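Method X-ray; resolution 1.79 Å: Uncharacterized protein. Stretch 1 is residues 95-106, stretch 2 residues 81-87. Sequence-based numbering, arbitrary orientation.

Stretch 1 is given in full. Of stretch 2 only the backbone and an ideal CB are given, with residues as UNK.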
# COMPACT_ATOMS: atom_id res chain seq x y z
N MET A 95 -2.47 20.76 -0.32
CA MET A 95 -1.29 20.12 -0.89
C MET A 95 -1.80 19.10 -1.90
O MET A 95 -2.64 18.26 -1.53
CB MET A 95 -0.48 19.42 0.21
CG MET A 95 0.26 20.36 1.12
SD MET A 95 1.59 21.39 0.41
CE MET A 95 2.18 22.16 1.93
N THR A 96 -1.34 19.15 -3.17
CA THR A 96 -1.67 18.09 -4.16
C THR A 96 -0.97 16.81 -3.71
O THR A 96 -0.18 16.83 -2.77
CB THR A 96 -1.15 18.46 -5.56
OG1 THR A 96 0.29 18.54 -5.50
CG2 THR A 96 -1.71 19.81 -5.97
N ILE A 97 -1.27 15.67 -4.34
CA ILE A 97 -0.64 14.43 -3.93
C ILE A 97 0.86 14.47 -4.23
O ILE A 97 1.68 13.99 -3.44
CB ILE A 97 -1.38 13.18 -4.57
CG1 ILE A 97 -1.01 11.86 -3.82
CG2 ILE A 97 -1.05 13.06 -6.08
CD1 ILE A 97 -1.44 11.80 -2.33
N GLU A 98 1.24 15.07 -5.38
CA GLU A 98 2.64 15.21 -5.69
C GLU A 98 3.37 16.12 -4.71
O GLU A 98 4.47 15.79 -4.27
CB GLU A 98 2.87 15.65 -7.18
CG GLU A 98 2.32 14.68 -8.25
CD GLU A 98 0.81 14.83 -8.52
OE1 GLU A 98 0.13 15.75 -7.96
OE2 GLU A 98 0.28 14.00 -9.32
N GLN A 99 2.75 17.24 -4.33
CA GLN A 99 3.33 18.14 -3.28
C GLN A 99 3.44 17.42 -1.94
O GLN A 99 4.45 17.54 -1.24
CB GLN A 99 2.48 19.38 -3.05
CG GLN A 99 2.44 20.28 -4.24
CD GLN A 99 1.52 21.46 -4.08
OE1 GLN A 99 0.41 21.36 -3.51
NE2 GLN A 99 1.95 22.59 -4.64
N SER A 100 2.37 16.67 -1.60
CA SER A 100 2.44 15.77 -0.43
C SER A 100 3.61 14.80 -0.46
O SER A 100 4.34 14.65 0.55
CB SER A 100 1.10 14.99 -0.28
OG SER A 100 0.03 15.91 -0.08
N TYR A 101 3.80 14.11 -1.59
CA TYR A 101 4.86 13.13 -1.69
C TYR A 101 6.23 13.84 -1.54
O TYR A 101 7.08 13.41 -0.74
CB TYR A 101 4.81 12.45 -3.06
CG TYR A 101 5.90 11.43 -3.25
CD1 TYR A 101 7.19 11.79 -3.74
CD2 TYR A 101 5.65 10.10 -3.01
CE1 TYR A 101 8.17 10.81 -3.91
CE2 TYR A 101 6.62 9.12 -3.20
CZ TYR A 101 7.86 9.48 -3.62
OH TYR A 101 8.73 8.42 -3.73
N ASP A 102 6.39 14.93 -2.32
CA ASP A 102 7.64 15.75 -2.24
C ASP A 102 7.91 16.22 -0.82
O ASP A 102 9.03 16.12 -0.38
CB ASP A 102 7.63 16.91 -3.22
CG ASP A 102 7.73 16.44 -4.68
OD1 ASP A 102 8.17 15.29 -4.92
OD2 ASP A 102 7.35 17.22 -5.58
N GLN A 103 6.89 16.65 -0.09
CA GLN A 103 7.09 17.04 1.30
C GLN A 103 7.29 15.87 2.30
O GLN A 103 7.69 16.09 3.45
CB GLN A 103 5.96 17.96 1.76
CG GLN A 103 6.02 18.41 3.23
CD GLN A 103 4.83 19.29 3.65
OE1 GLN A 103 3.70 18.81 3.70
NE2 GLN A 103 5.08 20.57 3.93
N GLY A 104 7.04 14.62 1.89
CA GLY A 104 7.21 13.46 2.81
C GLY A 104 6.05 13.32 3.81
O GLY A 104 6.23 12.75 4.90
N LYS A 105 4.87 13.83 3.43
CA LYS A 105 3.68 13.69 4.28
C LYS A 105 2.43 13.46 3.43
O LYS A 105 1.86 14.39 2.84
CB LYS A 105 3.50 14.93 5.21
CG LYS A 105 2.24 14.88 6.08
CD LYS A 105 2.33 16.11 7.01
CE LYS A 105 1.07 16.31 7.80
NZ LYS A 105 1.31 17.52 8.63
N ILE A 106 2.01 12.20 3.35
CA ILE A 106 0.87 11.88 2.51
C ILE A 106 -0.25 11.41 3.46
O ILE A 106 -0.02 10.53 4.33
CB ILE A 106 1.26 10.68 1.56
CG1 ILE A 106 2.34 11.12 0.52
CG2 ILE A 106 0.01 10.09 0.87
CD1 ILE A 106 3.00 9.93 -0.22
N UNK A 81 -9.27 2.81 -5.21
CA UNK A 81 -8.83 4.16 -5.53
C UNK A 81 -8.53 4.85 -4.21
O UNK A 81 -8.63 4.21 -3.13
CB UNK A 81 -9.88 4.92 -6.34
N UNK A 82 -8.13 6.12 -4.24
CA UNK A 82 -7.94 6.85 -2.98
C UNK A 82 -8.26 8.31 -3.21
O UNK A 82 -8.32 8.75 -4.36
CB UNK A 82 -6.51 6.69 -2.45
N UNK A 83 -8.44 9.05 -2.13
CA UNK A 83 -8.69 10.47 -2.19
C UNK A 83 -7.59 11.13 -1.37
O UNK A 83 -7.18 10.64 -0.30
CB UNK A 83 -10.09 10.83 -1.68
N UNK A 84 -7.13 12.29 -1.84
CA UNK A 84 -6.05 12.97 -1.15
C UNK A 84 -6.68 13.88 -0.06
O UNK A 84 -7.30 14.89 -0.41
CB UNK A 84 -5.19 13.77 -2.13
N UNK A 85 -6.50 13.54 1.23
CA UNK A 85 -7.13 14.32 2.30
C UNK A 85 -6.49 15.72 2.41
O UNK A 85 -7.12 16.64 2.96
CB UNK A 85 -7.01 13.58 3.63
N UNK A 86 -5.26 15.86 1.92
CA UNK A 86 -4.56 17.16 2.06
C UNK A 86 -5.04 18.26 1.12
O UNK A 86 -4.56 19.40 1.22
CB UNK A 86 -3.06 16.95 1.83
N UNK A 87 -5.97 17.93 0.21
CA UNK A 87 -6.76 18.94 -0.56
C UNK A 87 -7.92 19.52 0.20
O UNK A 87 -8.47 20.58 -0.19
CB UNK A 87 -7.30 18.32 -1.85

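Position 81 lies in the strand with extended backbone angles (phi/psi -134/-179), and no atom of stretch 1 comes within 5.5 Å of its ideal CB. Stretch 1 therefore says little beyond favouring a residue that tolerates extended geometry; Thr-81 is deposited, and beta-branching fits that conformation.

At position 82 the CA-to-CB bond points toward stretch 1, yet the ideal CB again has nothing within 5.5 Å. Only a long side chain could bridge the gap to the apolar flank of Ile-97, so Phe, Tyr or Met are candidates. The residue is Tyr-82, with chi1 at 70° (p). Its CE1 approaches Ile-97 CD1 at 3.9 Å, and its OH, hydrogen-bonded elsewhere in the structure, lies 3.5 Å from Ile-97 CG1.

Position 83 points away, in line with strand alternation, and open space would accept many polar residues. It is Arg-83, which does not touch stretch 1.

Position 84 points toward the start of the helix. Its ideal CB is 4.2 Å from Ile-97 CD1 and 5.2 Å from Met-95 O, a carbonyl calling for a donor on a short side chain. Asn suits, Gln conceivably; a small apolar residue could pack but would not answer the carbonyl. Asn-84 donates from ND2 to Met-95 O (2.9 Å, 141°). Its ND2 also lies 3.2 Å from Ile-97 N, but both are donors, so no hydrogen bond forms. The other end of the amide is used locally: the backbone N of position 86 donates to Asn-84 OD1 at 2.9 Å, bracing the turn into the 3-10 segment.

Position 85 points sideways with nothing of stretch 1 within 5.5 Å of its ideal CB, leaving the choice open; Leu-85 makes no contact.

Position 86 points toward stretch 1, its ideal CB 3.6 Å from Met-95 O and 3.8 Å from Ser-100 OG. Beyond lie two acceptors, Gln-103 OE1 and Lys-105 O, 4.9 Å apart, so a long donor is indicated: Lys could reach, but Arg can serve both. Arg-86 NH1 donates to Gln-103 OE1 (2.7 Å) and Lys-105 O (2.8 Å), while NH2 also donates to Gln-103 OE1 (2.9 Å). Met-95 CG and Lys-105 CG cover opposite guanidinium faces. The backbone adds Met-95 N to Arg-86 O at 2.9 Å.

Position 87 points sideways, its ideal CB 4.7 Å from Met-95 O. A flexible polar residue would suit this margin. Glu-87 bends through chi1 and chi2 (both m), bringing OE1 to 3.6 Å from Thr-96 CA, a contact without a hydrogen bond.

Stretch 2, residues 81-87: TYRNLRE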
# COMPACT_ATOMS: atom_id res chain seq x y z
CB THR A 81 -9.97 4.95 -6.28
OG1 THR A 81 -11.16 4.98 -5.48
CG2 THR A 81 -10.33 4.26 -7.64
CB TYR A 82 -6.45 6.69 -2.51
CG TYR A 82 -5.44 7.42 -3.36
CD1 TYR A 82 -5.07 8.73 -3.04
CD2 TYR A 82 -4.82 6.79 -4.47
CE1 TYR A 82 -4.11 9.42 -3.78
CE2 TYR A 82 -3.88 7.48 -5.24
CZ TYR A 82 -3.54 8.76 -4.92
OH TYR A 82 -2.62 9.40 -5.68
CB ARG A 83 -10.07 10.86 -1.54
CG ARG A 83 -11.26 10.22 -2.20
CD ARG A 83 -12.56 10.73 -1.56
NE ARG A 83 -13.12 9.85 -0.51
CZ ARG A 83 -13.10 10.20 0.73
NH1 ARG A 83 -12.48 11.36 1.07
NH2 ARG A 83 -13.71 9.44 1.65
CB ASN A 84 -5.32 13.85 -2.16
CG ASN A 84 -4.29 14.75 -1.49
OD1 ASN A 84 -3.97 14.59 -0.29
ND2 ASN A 84 -3.74 15.66 -2.26
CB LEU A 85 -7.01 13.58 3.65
CG LEU A 85 -7.90 12.31 3.65
CD1 LEU A 85 -7.65 11.50 4.88
CD2 LEU A 85 -9.36 12.70 3.52
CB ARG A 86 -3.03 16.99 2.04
CG ARG A 86 -2.57 16.16 3.24
CD ARG A 86 -1.08 16.08 3.39
NE ARG A 86 -0.62 17.38 3.91
CZ ARG A 86 0.62 17.87 3.80
NH1 ARG A 86 1.60 17.17 3.22
NH2 ARG A 86 0.89 19.08 4.34
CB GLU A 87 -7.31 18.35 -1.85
CG GLU A 87 -6.27 18.08 -2.92
CD GLU A 87 -5.75 19.35 -3.65
OE1 GLU A 87 -5.11 19.17 -4.72
OE2 GLU A 87 -5.94 20.51 -3.20
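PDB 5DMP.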